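Local coordinates for protein probable oxidoreductase (Mycobacterium abscessus, PDB 4EYE) that probably acts as an oxidoreductase of the medium-chain, quinone oxidoreductase-like family, pairing a GroES-like domain with a Rossmann nucleotide-binding domain, at residues A176-K181 against E307-P312; V187-N192 against V203-V208; R193-E198 against K333-M338. All coordinates share one frame; numbering follows the deposited sequence.

Interaction 1: residues A176-K181 against E307-P312; sequences AIQIAK and EGMRPP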
loop_
_atom_site.group_PDB
_atom_site.type_symbol
_atom_site.label_atom_id
_atom_site.label_comp_id
_atom_site.label_asym_id
_atom_site.label_seq_id
_atom_site.Cartn_x
_atom_site.Cartn_y
_atom_site.Cartn_z
ATOM N N ALA A 176 0.475 -5.306 6.433
ATOM C CA ALA A 176 1.558 -6.011 7.185
ATOM C C ALA A 176 0.947 -6.971 8.217
ATOM O O ALA A 176 1.406 -8.113 8.348
ATOM C CB ALA A 176 2.467 -4.980 7.859
ATOM N N ILE A 177 -0.166 -6.555 8.834
ATOM C CA ILE A 177 -0.897 -7.413 9.751
ATOM C C ILE A 177 -1.542 -8.603 9.020
ATOM O O ILE A 177 -1.374 -9.758 9.439
ATOM C CB ILE A 177 -2.034 -6.663 10.504
ATOM C CG1 ILE A 177 -1.442 -5.562 11.397
ATOM C CG2 ILE A 177 -2.829 -7.621 11.428
ATOM C CD1 ILE A 177 -2.491 -4.639 11.973
ATOM N N GLN A 178 -2.327 -8.322 7.980
ATOM C CA GLN A 178 -3.156 -9.364 7.400
ATOM C C GLN A 178 -2.275 -10.387 6.694
ATOM O O GLN A 178 -2.520 -11.592 6.794
ATOM C CB GLN A 178 -4.157 -8.785 6.396
ATOM C CG GLN A 178 -5.244 -7.925 7.004
ATOM C CD GLN A 178 -6.354 -7.705 6.013
ATOM O OE1 GLN A 178 -6.115 -7.196 4.890
ATOM N NE2 GLN A 178 -7.543 -8.123 6.359
ATOM N N ILE A 179 -1.234 -9.932 6.023
ATOM C CA ILE A 179 -0.337 -10.856 5.372
ATOM C C ILE A 179 0.463 -11.730 6.376
ATOM O O ILE A 179 0.661 -12.917 6.136
ATOM C CB ILE A 179 0.603 -10.181 4.380
ATOM C CG1 ILE A 179 -0.225 -9.550 3.240
ATOM C CG2 ILE A 179 1.630 -11.215 3.844
ATOM C CD1 ILE A 179 0.522 -8.668 2.269
ATOM N N ALA A 180 0.949 -11.128 7.445
ATOM C CA ALA A 180 1.678 -11.874 8.482
ATOM C C ALA A 180 0.761 -12.961 9.090
ATOM O O ALA A 180 1.173 -14.123 9.244
ATOM C CB ALA A 180 2.182 -10.925 9.571
ATOM N N LYS A 181 -0.479 -12.597 9.385
ATOM C CA LYS A 181 -1.449 -13.561 9.951
ATOM C C LYS A 181 -1.709 -14.643 8.922
ATOM O O LYS A 181 -1.705 -15.828 9.240
ATOM C CB LYS A 181 -2.758 -12.881 10.360
ATOM C CG LYS A 181 -2.669 -11.973 11.564
ATOM C CD LYS A 181 -2.093 -12.642 12.808
ATOM C CE LYS A 181 -2.963 -13.758 13.381
ATOM N NZ LYS A 181 -2.125 -14.564 14.337
ATOM N N GLU A 307 -8.037 -17.837 0.709
ATOM C CA GLU A 307 -8.101 -18.367 2.047
ATOM C C GLU A 307 -8.879 -17.470 3.014
ATOM O O GLU A 307 -9.212 -17.896 4.137
ATOM C CB GLU A 307 -6.677 -18.639 2.574
ATOM C CG GLU A 307 -6.001 -19.753 1.804
ATOM C CD GLU A 307 -4.532 -19.921 2.184
ATOM O OE1 GLU A 307 -4.007 -19.117 2.989
ATOM O OE2 GLU A 307 -3.915 -20.908 1.718
ATOM N N GLY A 308 -9.224 -16.271 2.557
ATOM C CA GLY A 308 -10.189 -15.402 3.262
ATOM C C GLY A 308 -9.734 -13.968 3.488
ATOM O O GLY A 308 -10.487 -13.174 4.031
ATOM N N MET A 309 -8.513 -13.618 3.097
ATOM C CA MET A 309 -8.049 -12.259 3.367
ATOM C C MET A 309 -8.879 -11.225 2.594
ATOM O O MET A 309 -9.054 -11.326 1.387
ATOM C CB MET A 309 -6.549 -12.108 3.020
ATOM C CG MET A 309 -5.926 -10.802 3.472
ATOM S SD MET A 309 -4.165 -10.714 3.079
ATOM C CE MET A 309 -4.173 -10.523 1.290
ATOM N N ARG A 310 -9.348 -10.213 3.291
ATOM C CA ARG A 310 -10.078 -9.136 2.666
ATOM C C ARG A 310 -9.468 -7.802 3.122
ATOM O O ARG A 310 -9.594 -7.429 4.299
ATOM C CB ARG A 310 -11.584 -9.187 3.061
ATOM C CG ARG A 310 -12.335 -10.408 2.596
ATOM C CD ARG A 310 -12.466 -10.468 1.072
ATOM N NE ARG A 310 -13.178 -11.665 0.676
ATOM C CZ ARG A 310 -12.622 -12.855 0.468
ATOM N NH1 ARG A 310 -11.298 -13.040 0.603
ATOM N NH2 ARG A 310 -13.394 -13.899 0.145
ATOM N N PRO A 311 -8.768 -7.119 2.246
ATOM C CA PRO A 311 -8.247 -5.796 2.592
ATOM C C PRO A 311 -9.319 -4.843 3.080
ATOM O O PRO A 311 -10.311 -4.610 2.362
ATOM C CB PRO A 311 -7.664 -5.292 1.259
ATOM C CG PRO A 311 -7.326 -6.529 0.503
ATOM C CD PRO A 311 -8.426 -7.501 0.854
ATOM N N PRO A 312 -9.159 -4.299 4.300
ATOM C CA PRO A 312 -10.138 -3.299 4.799
ATOM C C PRO A 312 -10.108 -1.989 4.024
ATOM O O PRO A 312 -9.043 -1.425 3.808
ATOM C CB PRO A 312 -9.742 -3.074 6.263
ATOM C CG PRO A 312 -8.735 -4.122 6.594
ATOM C CD PRO A 312 -8.152 -4.666 5.305
#
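Gln178 leaves helix 171-182 with CG anti to its own carbonyl carbon (chi1 -68°) and an extended chain that carries the amide to Arg310 O, Pro311 CA and the ring CD of Pro312. Met309 answers from the loop with CG anti to the backbone N (chi1 -171°). This places Met309 SD 3.8 Å from Gln178 CB, and the same sulfur lies 4.1 Å from Ile179 CG1.

The polar bond is carried by the amide nitrogen: Gln178 NE2 donates to Arg310 O at 3.0 Å and 165°. The carbonyl oxygen lies in the plane of the glutamine amide, whereas the donor stands well above the plane of that carbonyl. At the other end of the amide, Gln178 OE1 accepts a bond from the hydroxyl of Tyr144 and also lies 3.3 Å from Pro312 CD. With both ends engaged, the amide has a defined orientation. Pro312 approaches from the direction opposite to Gln178, its CD coming within 3.6 Å of Gln178 CD.

Beside the amide the contact is apolar: Ile179 and Met309 both pack on Leu301 and Leu304 of helix 293-306. That helix ends in a Schellman motif at Gly308, which has positive phi. Arg310 folds back over the turn, its NH1 donating to Met309 O at 2.9 Å and also to Val305 O.

The contact thus fastens the linker after helix 293-306 to the helix that follows strand 162-165 of the nucleotide-binding sheet, just before the chain enters strand 313-318 of the mixed sheet, an arrangement in keeping with the two-domain fold of medium-chain dehydrogenases, whose nucleotide-binding half is a Rossmann fold.

Interaction 2: residues V187-N192 against V203-V208; sequences VIAVVN and VGADIV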
loop_
_atom_site.group_PDB
_atom_site.type_symbol
_atom_site.label_atom_id
_atom_site.label_comp_id
_atom_site.label_asym_id
_atom_site.label_seq_id
_atom_site.Cartn_x
_atom_site.Cartn_y
_atom_site.Cartn_z
ATOM N N VAL A 187 1.172 -11.524 15.542
ATOM C CA VAL A 187 1.328 -10.119 15.290
ATOM C C VAL A 187 1.050 -9.302 16.550
ATOM O O VAL A 187 -0.026 -9.374 17.143
ATOM C CB VAL A 187 0.401 -9.595 14.143
ATOM C CG1 VAL A 187 0.530 -8.087 14.025
ATOM C CG2 VAL A 187 0.741 -10.234 12.797
ATOM N N ILE A 188 2.049 -8.521 16.937
ATOM C CA ILE A 188 1.886 -7.469 17.925
ATOM C C ILE A 188 1.876 -6.171 17.129
ATOM O O ILE A 188 2.791 -5.949 16.332
ATOM C CB ILE A 188 3.051 -7.453 18.945
ATOM C CG1 ILE A 188 3.072 -8.747 19.765
ATOM C CG2 ILE A 188 2.874 -6.313 19.948
ATOM C CD1 ILE A 188 4.383 -8.989 20.498
ATOM N N ALA A 189 0.848 -5.350 17.325
ATOM C CA ALA A 189 0.715 -4.087 16.637
ATOM C C ALA A 189 0.856 -2.934 17.613
ATOM O O ALA A 189 0.281 -2.978 18.722
ATOM C CB ALA A 189 -0.640 -4.028 15.969
ATOM N N VAL A 190 1.614 -1.915 17.219
ATOM C CA VAL A 190 1.683 -0.660 17.982
ATOM C C VAL A 190 0.995 0.432 17.181
ATOM O O VAL A 190 1.213 0.530 15.968
ATOM C CB VAL A 190 3.120 -0.251 18.279
ATOM C CG1 VAL A 190 3.147 1.085 19.034
ATOM C CG2 VAL A 190 3.778 -1.330 19.141
ATOM N N VAL A 191 0.114 1.181 17.835
ATOM C CA VAL A 191 -0.600 2.273 17.187
ATOM C C VAL A 191 -0.182 3.622 17.771
ATOM O O VAL A 191 -0.215 3.811 18.979
ATOM C CB VAL A 191 -2.134 2.129 17.309
ATOM C CG1 VAL A 191 -2.636 0.899 16.530
ATOM C CG2 VAL A 191 -2.594 2.112 18.770
ATOM N N ASN A 192 0.202 4.574 16.931
ATOM C CA ASN A 192 0.347 5.925 17.445
ATOM C C ASN A 192 -0.970 6.713 17.500
ATOM O O ASN A 192 -1.030 7.755 18.148
ATOM C CB ASN A 192 1.493 6.704 16.795
ATOM C CG ASN A 192 1.427 6.740 15.302
ATOM O OD1 ASN A 192 0.653 7.512 14.728
ATOM N ND2 ASN A 192 2.291 5.947 14.647
ATOM N N VAL A 203 -8.487 -6.166 12.408
ATOM C CA VAL A 203 -7.734 -6.600 11.224
ATOM C C VAL A 203 -6.977 -7.917 11.506
ATOM O O VAL A 203 -6.541 -8.623 10.574
ATOM C CB VAL A 203 -6.758 -5.473 10.775
ATOM C CG1 VAL A 203 -5.879 -5.963 9.650
ATOM C CG2 VAL A 203 -7.562 -4.254 10.328
ATOM N N GLY A 204 -6.797 -8.223 12.787
ATOM C CA GLY A 204 -6.228 -9.509 13.221
ATOM C C GLY A 204 -4.944 -9.474 14.019
ATOM O O GLY A 204 -4.324 -10.504 14.198
ATOM N N ALA A 205 -4.550 -8.323 14.539
ATOM C CA ALA A 205 -3.427 -8.237 15.471
ATOM C C ALA A 205 -3.755 -9.063 16.715
ATOM O O ALA A 205 -4.868 -8.983 17.231
ATOM C CB ALA A 205 -3.150 -6.797 15.883
ATOM N N ASP A 206 -2.782 -9.839 17.183
ATOM C CA ASP A 206 -2.973 -10.639 18.392
ATOM C C ASP A 206 -2.910 -9.784 19.667
ATOM O O ASP A 206 -3.636 -10.018 20.609
ATOM C CB ASP A 206 -1.935 -11.760 18.434
ATOM C CG ASP A 206 -2.049 -12.691 17.251
ATOM O OD1 ASP A 206 -2.998 -13.498 17.234
ATOM O OD2 ASP A 206 -1.207 -12.624 16.326
ATOM N N ILE A 207 -2.032 -8.784 19.672
ATOM C CA ILE A 207 -1.872 -7.892 20.816
ATOM C C ILE A 207 -1.731 -6.500 20.212
ATOM O O ILE A 207 -0.978 -6.323 19.233
ATOM C CB ILE A 207 -0.597 -8.222 21.624
ATOM C CG1 ILE A 207 -0.793 -9.481 22.494
ATOM C CG2 ILE A 207 -0.220 -7.045 22.515
ATOM C CD1 ILE A 207 0.050 -10.681 22.095
ATOM N N VAL A 208 -2.517 -5.551 20.721
ATOM C CA VAL A 208 -2.362 -4.169 20.327
ATOM C C VAL A 208 -1.828 -3.365 21.509
ATOM O O VAL A 208 -2.244 -3.571 22.626
ATOM C CB VAL A 208 -3.681 -3.571 19.814
ATOM C CG1 VAL A 208 -3.453 -2.145 19.340
ATOM C CG2 VAL A 208 -4.230 -4.430 18.690
#
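Ile188 pairs with Ile207 and Ala189 with Val208 as parallel bridges, each with CA atoms 4.8 Å apart. They join strand 186-191 to strand 207-210 in a beta-alpha-beta unit of the Rossmann fold, with helix 197-203 as the crossover. The strand order 3-2-1-4-5-6 of the six-stranded parallel sheet supports this assignment and places 207-210 at an outer edge.

The backbone bonds are concentrated at two acceptors. Ala189 N donates to Ile207 O at 2.8 Å and 171°, almost in line with the carbonyl. Val187 O receives two donors in its carbonyl plane, Asp206 N at 2.8 Å and Ile207 N at 3.3 Å; one oxygen is shared by two consecutive amides as the chain enters strand 207-210, the nearer bond being the more bent. CA-H...O contacts from Ile188 to Ile207 O and from Val208 to Ala189 O supplement them.

Apolar packing divides between the two faces. Ile188 and Ile207 run alongside each other on one face, their CG2 methyls 4.1 Å apart. On the other face Ala189 CB meets Ala205 CB at 3.7 Å; Val191 and Val208 touch there through their CG1 methyls. Val200 of helix 197-203 covers Ala189, Val191 and Val208. The turn out of that helix is a Schellman motif at Gly204, after which Ala205 reaches the sheet.

The remaining interaction is a side-chain bond to the backbone. Asp206 has CG anti to its carbonyl carbon, beside its own N (chi1 -61°), which swings the carboxylate back toward strand 186-191. There Asp206 OD2 receives Val187 N at 2.7 Å and 171° on its anti lone pair, while the same oxygen forms a salt bridge with Lys181 NZ.

Interaction 3: residues R193-E198 against K333-M338; sequences RTAATE and KVYGKM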
loop_
_atom_site.group_PDB
_atom_site.type_symbol
_atom_site.label_atom_id
_atom_site.label_comp_id
_atom_site.label_asym_id
_atom_site.label_seq_id
_atom_site.Cartn_x
_atom_site.Cartn_y
_atom_site.Cartn_z
ATOM N N ARG A 193 -2.017 6.214 16.846
ATOM C CA ARG A 193 -3.371 6.788 16.975
ATOM C C ARG A 193 -4.218 5.829 17.818
ATOM O O ARG A 193 -4.666 4.796 17.329
ATOM C CB ARG A 193 -4.006 6.971 15.586
ATOM C CG ARG A 193 -3.401 8.106 14.746
ATOM C CD ARG A 193 -3.900 8.048 13.303
ATOM N NE ARG A 193 -3.334 6.906 12.543
ATOM C CZ ARG A 193 -3.709 6.553 11.316
ATOM N NH1 ARG A 193 -4.629 7.261 10.654
ATOM N NH2 ARG A 193 -3.143 5.490 10.729
ATOM N N THR A 194 -4.405 6.142 19.099
ATOM C CA THR A 194 -5.031 5.184 20.018
ATOM C C THR A 194 -6.517 4.945 19.690
ATOM O O THR A 194 -7.061 3.903 20.024
ATOM C CB THR A 194 -4.840 5.584 21.494
ATOM O OG1 THR A 194 -5.508 6.825 21.734
ATOM C CG2 THR A 194 -3.336 5.721 21.841
ATOM N N ALA A 195 -7.162 5.894 19.019
ATOM C CA ALA A 195 -8.520 5.688 18.504
ATOM C C ALA A 195 -8.610 4.543 17.446
ATOM O O ALA A 195 -9.713 4.094 17.121
ATOM C CB ALA A 195 -9.068 7.000 17.927
ATOM N N ALA A 196 -7.473 4.062 16.936
ATOM C CA ALA A 196 -7.460 2.962 15.931
ATOM C C ALA A 196 -7.283 1.594 16.551
ATOM O O ALA A 196 -7.161 0.593 15.829
ATOM C CB ALA A 196 -6.336 3.191 14.905
ATOM N N THR A 197 -7.233 1.543 17.882
ATOM C CA THR A 197 -6.975 0.299 18.597
ATOM C C THR A 197 -7.942 -0.829 18.213
ATOM O O THR A 197 -7.501 -1.939 17.931
ATOM C CB THR A 197 -7.003 0.520 20.143
ATOM O OG1 THR A 197 -5.947 1.417 20.487
ATOM C CG2 THR A 197 -6.785 -0.796 20.884
ATOM N N GLU A 198 -9.249 -0.549 18.189
ATOM C CA GLU A 198 -10.234 -1.604 17.853
ATOM C C GLU A 198 -10.163 -1.997 16.372
ATOM O O GLU A 198 -10.345 -3.165 16.018
ATOM C CB GLU A 198 -11.663 -1.173 18.196
ATOM C CG GLU A 198 -11.870 -0.858 19.665
ATOM C CD GLU A 198 -11.523 -2.007 20.572
ATOM O OE1 GLU A 198 -11.087 -1.712 21.704
ATOM O OE2 GLU A 198 -11.677 -3.197 20.172
ATOM N N LYS A 333 -6.612 10.815 9.207
ATOM C CA LYS A 333 -7.913 10.220 9.500
ATOM C C LYS A 333 -8.162 8.807 8.913
ATOM O O LYS A 333 -9.154 8.200 9.245
ATOM C CB LYS A 333 -9.016 11.183 9.057
ATOM C CG LYS A 333 -8.881 12.554 9.722
ATOM C CD LYS A 333 -9.988 13.512 9.299
ATOM C CE LYS A 333 -9.989 14.779 10.159
ATOM N NZ LYS A 333 -11.144 15.602 9.765
ATOM N N VAL A 334 -7.259 8.283 8.080
ATOM C CA VAL A 334 -7.521 7.048 7.331
ATOM C C VAL A 334 -6.928 5.816 7.994
ATOM O O VAL A 334 -5.719 5.732 8.206
ATOM C CB VAL A 334 -6.965 7.126 5.881
ATOM C CG1 VAL A 334 -7.158 5.796 5.131
ATOM C CG2 VAL A 334 -7.623 8.277 5.152
ATOM N N TYR A 335 -7.802 4.854 8.292
ATOM C CA TYR A 335 -7.404 3.533 8.732
ATOM C C TYR A 335 -7.514 2.600 7.531
ATOM O O TYR A 335 -8.467 2.642 6.786
ATOM C CB TYR A 335 -8.278 3.020 9.884
ATOM C CG TYR A 335 -8.378 3.893 11.130
ATOM C CD1 TYR A 335 -7.490 4.942 11.375
ATOM C CD2 TYR A 335 -9.393 3.677 12.041
ATOM C CE1 TYR A 335 -7.628 5.768 12.503
ATOM C CE2 TYR A 335 -9.543 4.467 13.175
ATOM C CZ TYR A 335 -8.651 5.511 13.410
ATOM O OH TYR A 335 -8.806 6.294 14.531
ATOM N N GLY A 336 -6.541 1.741 7.351
ATOM C CA GLY A 336 -6.572 0.788 6.240
ATOM C C GLY A 336 -6.429 1.590 4.941
ATOM O O GLY A 336 -5.516 2.423 4.811
ATOM N N LYS A 337 -7.336 1.363 3.997
ATOM C CA LYS A 337 -7.247 1.986 2.702
ATOM C C LYS A 337 -8.453 2.912 2.434
ATOM O O LYS A 337 -9.590 2.569 2.707
ATOM C CB LYS A 337 -7.162 0.895 1.620
ATOM C CG LYS A 337 -6.769 1.420 0.235
ATOM C CD LYS A 337 -5.264 1.750 0.211
ATOM C CE LYS A 337 -4.820 2.367 -1.088
ATOM N NZ LYS A 337 -3.343 2.600 -1.085
ATOM N N MET A 338 -8.173 4.044 1.809
ATOM C CA MET A 338 -9.178 4.917 1.238
ATOM C C MET A 338 -9.116 4.801 -0.293
ATOM O O MET A 338 -8.023 4.786 -0.864
ATOM C CB MET A 338 -8.867 6.358 1.611
ATOM C CG MET A 338 -9.544 7.455 0.786
ATOM S SD MET A 338 -9.013 9.147 1.285
ATOM C CE MET A 338 -10.099 9.532 2.634
#
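The Tyr335 ring has the CB of Ala196 over one face and NH1 of Arg193 at its edge. Across one face of the Arg193 guanidinium, in turn, lies Tyr335 CD1, 3.8 Å from Arg193 NH1, while Val334 O sits near the guanidinium plane, at its edge. Ring and guanidinium are 82° apart, nearly perpendicular: the rim of the tyrosine is directed at the flat side of the arginine. The charge meets the ring at its rim, and one face is taken by the Ala196 methyl, with Ala196 CB 3.7 Å from the ring centroid of Tyr335 in a CH-pi contact and 3.6 Å from CZ of the same ring.

The two long side chains run antiparallel alongside each other. Arg193 is bent at chi3 (-71°), and the turn of its chain carries NH1 to the backbone of 333-338. Arg193 NH1 donates to Val334 O at 3.1 Å and 157°, from above the carbonyl plane, and it also bonds to Gly332 O. Tyr335 reaches the other way, its OH coming 3.5 Å from Ala195 CB.

Residues 194-196 form a 3-10 turn that leads into helix 197-203. Thr194 O accepts both the backbone N of Thr197 and Thr197 OG1, the latter at 2.8 Å, which ties the turn to the start of the helix. Phe199 of that helix also meets the Tyr335 ring. On the second segment, Tyr335 O is hydrogen-bonded to Ser314 OG, and Gly336 makes a backbone bond with Ala169.

Across these segments the guanidinium is therefore received by a main-chain carbonyl and the ring rim, and the remainder is alanine packing on the tyrosine; such chemistry joins the turn between strand 186-191 and helix 197-203, within the Rossmann crossover, to the loop before strand 337-341.

Interaction 2 is the buried one and belongs to the Rossmann sheet and the turn that leads into its edge strand, held chiefly by backbone bonds and aliphatic packing. Interaction 1 is partly buried and interaction 3 lies at the surface; both connect that unit to chain returning to the mixed sheet, and both rely on a side-chain N-H given to a main-chain carbonyl. Helix 171-182 of interaction 1 meets interaction 2 where Ala180 packs on Val187 and Gln178 on Val203. Thr197 of interaction 3 packs on Val191 and Val208. Interactions 1 and 3 meet where Pro312 and Lys337 probably share a backbone hydrogen bond, as 313-318 begins to pair with the parallel strand 337-341.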